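Local structure of 5-formaminoimidazole-4-carboxamide-1-(beta)-D-ribofuranosyl 5'-monophosphate synthetase (Methanocaldococcus jannaschii, 2R7K) at residues T47-D52 against F64-N69; C99-V104 against I118-S123. The protein catalyses the folate-independent, ATP- and formate-dependent formylation of AICAR to FAICAR in purine biosynthesis. All coordinates share one frame; numbering follows the deposited sequence.

Both contacts lie in the N-terminal region of the chain and follow one another in sequence, interaction 1 closing before interaction 2 opens; they lie about 22 Å apart between centres and do not touch. Interaction 1 joins the ends of two parallel strands of the four-stranded sheet, one of them outermost within the chain, through two backbone hydrogen bonds, a methyl over an aromatic ring and a phenol beside a carboxylate. Interaction 2 involves no strand: leucine and valine side chains join the short helix 101-106 to the loop before helix 125-134, with a salt bridge at an exposed aspartate. Each is only partly buried, but interaction 2 sits deeper, its centre about 12 Å from the centre of the chain, against about 23 Å.

Interaction 1 (T47-D52 against F64-N69); sequences TMKGRD and FIYVDN
The parallel four-stranded sheet of the N-terminal region, whose sequence family belongs to the Rossmann clan, has 63-66 as an outermost strand within the chain, and here that strand pairs with the end of strand 43-47. Thr-47 makes both backbone bonds: its N donates to Ile-65 O at 3.0 Å, and its O receives Val-67 N at 2.8 Å. Thr-47 and Tyr-66 thus form a parallel bridge with their side chains on the same sheet face. There CG2 of Thr-47 sits over the centre of the Tyr-66 ring, 3.7 Å from its centroid, in a CH-pi contact, while the same methyl also touches CD1 of Phe-64. A chi1 of -169° puts CG2 between the backbone N and the carbonyl carbon, from where it meets both rings.

Beyond Thr-47 the chain bends through a type II turn from Met-48 to Arg-51, with Arg-51 N bonded to Met-48 O. Met-48 lies along the other chain, its CB 3.2 Å from Val-67 O and its SD by Asn-69 CA. CD of Lys-49 comes obliquely to CE1 of Tyr-66, 3.8 Å away. The turn brings Asp-52 back to Tyr-66, whose hydroxyl donates to Asp-52 OD2; the modelled OH to OD2 distance of 2.3 Å is shorter than such a bond should be, and its exact length is doubtful, but OD2 lies at the ring edge, in plane, with the carboxylate turned 86° from the ring.

Interaction 2 (C99-V104 against I118-S123); sequences CGLDNV and ILRWES
Leu-101 reaches across to three residues of 118-123 with its two methyls. CD1 lies 4.0 Å from CB of Leu-119, whereas CD2 rests 3.7 Å from CB of Arg-120 and also meets Ser-123, approaching OG to 3.2 Å. A chi1 of 171° sends CG of the leucine away from its own backbone N and across to the loop. One turn along, CG1 of Val-104 touches CD1 of Leu-119 at 4.0 Å, the two side chains crossing at about a right angle.

Toward the exposed Asp-102, Arg-120 bends at chi3 and brings its guanidinium to the carboxylate. NH1 donates to OD1 at 2.9 Å in a salt bridge that is bent, with 139° at the hydrogen; the oxygen lies in the guanidinium plane, but NH1 stands above the carboxylate plane, and the two flat groups are turned 64° apart. Replacing Arg-120 by alanine would probably leave the Asp-102 carboxylate without its guanidinium mate.

These contacts join helix 101-106, which Gly-100 precedes at the N-cap position, with Val-104 N bonded back to Gly-100 O, to the chain that leads into helix 125-134: 118-119 is 3-10, and 120-123 have helical backbone angles without the regular bonds. Asn-103 ND2 donates to Cys-99 O across the junction with the preceding helix. On the loop side, Ser-123 OG hydrogen-bonds Arg-120 O at 3.0 Å, tying the serine back to the turn that presents the arginine. Ile-96 of helix 93-99 touches both Leu-101 and Leu-119, and Glu-122 turns elsewhere, forming a salt bridge with Arg-314.

Interaction 1 (T47-D52 against F64-N69)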
# COMPACT_ATOMS: atom_id res chain seq x y z
N THR A 47 -31.10 1.97 8.80
CA THR A 47 -31.52 2.66 7.60
C THR A 47 -33.03 2.50 7.33
O THR A 47 -33.76 1.94 8.16
CB THR A 47 -30.70 2.18 6.39
OG1 THR A 47 -30.95 3.03 5.27
CG2 THR A 47 -31.05 0.74 6.03
N MET A 48 -33.50 3.01 6.19
CA MET A 48 -34.91 2.90 5.82
C MET A 48 -35.04 2.95 4.32
O MET A 48 -34.14 3.41 3.63
CB MET A 48 -35.75 4.01 6.48
CG MET A 48 -35.27 5.45 6.22
SD MET A 48 -36.44 6.72 6.79
CE MET A 48 -37.59 6.72 5.42
N LYS A 49 -36.17 2.45 3.81
CA LYS A 49 -36.42 2.47 2.38
C LYS A 49 -36.37 3.91 1.87
O LYS A 49 -36.87 4.83 2.53
CB LYS A 49 -37.78 1.84 2.04
CG LYS A 49 -37.87 0.33 2.24
CD LYS A 49 -36.75 -0.43 1.50
CE LYS A 49 -36.68 -0.08 0.01
NZ LYS A 49 -37.91 -0.47 -0.74
N GLY A 50 -35.75 4.10 0.71
CA GLY A 50 -35.59 5.43 0.14
C GLY A 50 -34.29 6.13 0.53
O GLY A 50 -33.87 7.07 -0.14
N ARG A 51 -33.66 5.68 1.62
CA ARG A 51 -32.44 6.31 2.11
C ARG A 51 -31.26 5.34 2.30
O ARG A 51 -30.26 5.68 2.94
CB ARG A 51 -32.73 7.04 3.41
CG ARG A 51 -33.66 8.24 3.24
CD ARG A 51 -33.78 9.05 4.51
NE ARG A 51 -32.54 9.74 4.87
CZ ARG A 51 -32.46 10.68 5.81
NH1 ARG A 51 -33.54 11.04 6.48
NH2 ARG A 51 -31.29 11.26 6.08
N ASP A 52 -31.37 4.14 1.73
CA ASP A 52 -30.41 3.07 1.99
C ASP A 52 -29.41 2.88 0.86
O ASP A 52 -28.39 2.23 1.04
CB ASP A 52 -31.13 1.75 2.31
CG ASP A 52 -32.02 1.27 1.17
OD1 ASP A 52 -32.38 2.07 0.29
OD2 ASP A 52 -32.37 0.07 1.16
N PHE A 64 -27.98 -4.57 7.85
CA PHE A 64 -28.93 -3.46 7.84
C PHE A 64 -30.09 -3.71 8.79
O PHE A 64 -30.75 -4.74 8.71
CB PHE A 64 -29.50 -3.25 6.44
CG PHE A 64 -28.52 -2.69 5.47
CD1 PHE A 64 -28.17 -1.35 5.52
CD2 PHE A 64 -27.95 -3.49 4.50
CE1 PHE A 64 -27.26 -0.83 4.63
CE2 PHE A 64 -27.04 -2.98 3.60
CZ PHE A 64 -26.70 -1.64 3.66
N ILE A 65 -30.31 -2.76 9.70
CA ILE A 65 -31.55 -2.73 10.48
C ILE A 65 -32.48 -1.68 9.89
O ILE A 65 -32.30 -0.48 10.12
CB ILE A 65 -31.28 -2.37 11.94
CG1 ILE A 65 -30.28 -3.34 12.55
CG2 ILE A 65 -32.59 -2.36 12.72
CD1 ILE A 65 -29.97 -3.07 14.02
N TYR A 66 -33.46 -2.12 9.11
CA TYR A 66 -34.43 -1.22 8.50
C TYR A 66 -35.50 -0.73 9.48
O TYR A 66 -36.01 -1.51 10.30
CB TYR A 66 -35.10 -1.88 7.30
CG TYR A 66 -34.27 -1.83 6.04
CD1 TYR A 66 -34.61 -0.97 5.00
CD2 TYR A 66 -33.15 -2.64 5.90
CE1 TYR A 66 -33.85 -0.93 3.85
CE2 TYR A 66 -32.38 -2.59 4.75
CZ TYR A 66 -32.74 -1.74 3.74
OH TYR A 66 -31.98 -1.70 2.59
N VAL A 67 -35.82 0.55 9.40
CA VAL A 67 -36.92 1.13 10.17
C VAL A 67 -37.93 1.80 9.24
O VAL A 67 -37.64 2.04 8.06
CB VAL A 67 -36.44 2.15 11.22
CG1 VAL A 67 -35.70 1.44 12.34
CG2 VAL A 67 -35.57 3.23 10.58
N ASP A 68 -39.12 2.07 9.76
CA ASP A 68 -40.17 2.73 8.99
C ASP A 68 -39.80 4.19 8.79
O ASP A 68 -39.89 4.73 7.68
CB ASP A 68 -41.51 2.62 9.71
CG ASP A 68 -42.08 1.21 9.65
OD1 ASP A 68 -42.55 0.72 10.70
OD2 ASP A 68 -42.06 0.61 8.55
N ASN A 69 -39.38 4.82 9.89
CA ASN A 69 -38.87 6.18 9.90
C ASN A 69 -37.77 6.22 10.94
O ASN A 69 -37.80 5.44 11.89
CB ASN A 69 -39.97 7.17 10.30
CG ASN A 69 -41.18 7.10 9.38
OD1 ASN A 69 -41.09 7.44 8.19
ND2 ASN A 69 -42.31 6.67 9.92

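Interaction 2 (C99-V104 against I118-S123)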
# COMPACT_ATOMS: atom_id res chain seq x y z
N CYS A 99 -33.26 10.25 17.34
CA CYS A 99 -33.52 9.44 18.52
C CYS A 99 -34.19 10.30 19.58
O CYS A 99 -35.00 9.82 20.37
CB CYS A 99 -32.22 8.85 19.06
SG CYS A 99 -32.44 7.61 20.35
N GLY A 100 -33.84 11.58 19.58
CA GLY A 100 -34.27 12.50 20.62
C GLY A 100 -33.24 12.47 21.72
O GLY A 100 -32.98 11.42 22.30
N LEU A 101 -32.67 13.63 22.01
CA LEU A 101 -31.57 13.72 22.97
C LEU A 101 -31.96 13.25 24.37
O LEU A 101 -31.12 12.76 25.13
CB LEU A 101 -31.03 15.15 23.02
CG LEU A 101 -30.02 15.48 24.12
CD1 LEU A 101 -28.74 14.67 23.97
CD2 LEU A 101 -29.72 16.96 24.12
N ASP A 102 -33.24 13.39 24.72
CA ASP A 102 -33.69 12.91 26.01
C ASP A 102 -33.77 11.39 26.04
O ASP A 102 -33.37 10.75 27.01
CB ASP A 102 -35.03 13.54 26.41
CG ASP A 102 -34.85 14.67 27.41
OD1 ASP A 102 -34.30 15.73 27.04
OD2 ASP A 102 -35.26 14.49 28.58
N ASN A 103 -34.29 10.81 24.96
CA ASN A 103 -34.27 9.36 24.80
C ASN A 103 -32.84 8.81 24.82
O ASN A 103 -32.60 7.72 25.33
CB ASN A 103 -34.96 8.96 23.50
CG ASN A 103 -36.43 9.33 23.48
OD1 ASN A 103 -37.03 9.59 24.52
ND2 ASN A 103 -37.03 9.34 22.29
N VAL A 104 -31.90 9.59 24.30
CA VAL A 104 -30.49 9.19 24.29
C VAL A 104 -29.92 9.16 25.70
O VAL A 104 -29.15 8.26 26.04
CB VAL A 104 -29.63 10.15 23.41
CG1 VAL A 104 -28.15 9.94 23.69
CG2 VAL A 104 -29.93 9.94 21.94
N ILE A 118 -22.24 14.48 28.03
CA ILE A 118 -21.76 15.72 27.44
C ILE A 118 -22.47 16.08 26.14
O ILE A 118 -22.28 17.17 25.61
CB ILE A 118 -20.23 15.70 27.24
CG1 ILE A 118 -19.67 17.11 27.30
CG2 ILE A 118 -19.86 15.00 25.93
CD1 ILE A 118 -18.16 17.16 27.35
N LEU A 119 -23.32 15.19 25.65
CA LEU A 119 -24.06 15.43 24.43
C LEU A 119 -25.07 16.57 24.57
O LEU A 119 -25.54 17.12 23.57
CB LEU A 119 -24.78 14.16 23.97
CG LEU A 119 -23.91 13.01 23.46
CD1 LEU A 119 -24.78 11.89 22.92
CD2 LEU A 119 -22.93 13.49 22.41
N ARG A 120 -25.43 16.91 25.80
CA ARG A 120 -26.38 17.99 25.98
C ARG A 120 -25.70 19.32 26.28
O ARG A 120 -26.32 20.37 26.26
CB ARG A 120 -27.48 17.62 26.97
CG ARG A 120 -27.19 17.86 28.44
CD ARG A 120 -28.37 17.29 29.22
NE ARG A 120 -29.59 17.33 28.39
CZ ARG A 120 -30.63 16.52 28.53
NH1 ARG A 120 -31.68 16.64 27.73
NH2 ARG A 120 -30.62 15.58 29.47
N TRP A 121 -24.39 19.26 26.54
CA TRP A 121 -23.60 20.47 26.64
C TRP A 121 -23.32 21.06 25.26
O TRP A 121 -22.83 22.18 25.14
CB TRP A 121 -22.29 20.20 27.37
CG TRP A 121 -22.45 20.14 28.85
CD1 TRP A 121 -23.14 19.21 29.57
CD2 TRP A 121 -21.91 21.06 29.80
NE1 TRP A 121 -23.06 19.49 30.91
CE2 TRP A 121 -22.31 20.63 31.08
CE3 TRP A 121 -21.12 22.22 29.70
CZ2 TRP A 121 -21.95 21.30 32.24
CZ3 TRP A 121 -20.76 22.89 30.85
CH2 TRP A 121 -21.17 22.43 32.11
N GLU A 122 -23.63 20.30 24.21
CA GLU A 122 -23.46 20.79 22.85
C GLU A 122 -24.80 21.29 22.30
O GLU A 122 -24.84 22.03 21.31
CB GLU A 122 -22.88 19.71 21.93
CG GLU A 122 -23.87 18.61 21.57
CD GLU A 122 -23.41 17.73 20.41
OE1 GLU A 122 -24.14 16.77 20.06
OE2 GLU A 122 -22.32 18.01 19.84
N SER A 123 -25.88 20.87 22.94
CA SER A 123 -27.22 21.16 22.45
C SER A 123 -27.78 22.45 23.05
O SER A 123 -28.69 23.05 22.49
CB SER A 123 -28.17 20.00 22.75
OG SER A 123 -28.37 19.87 24.15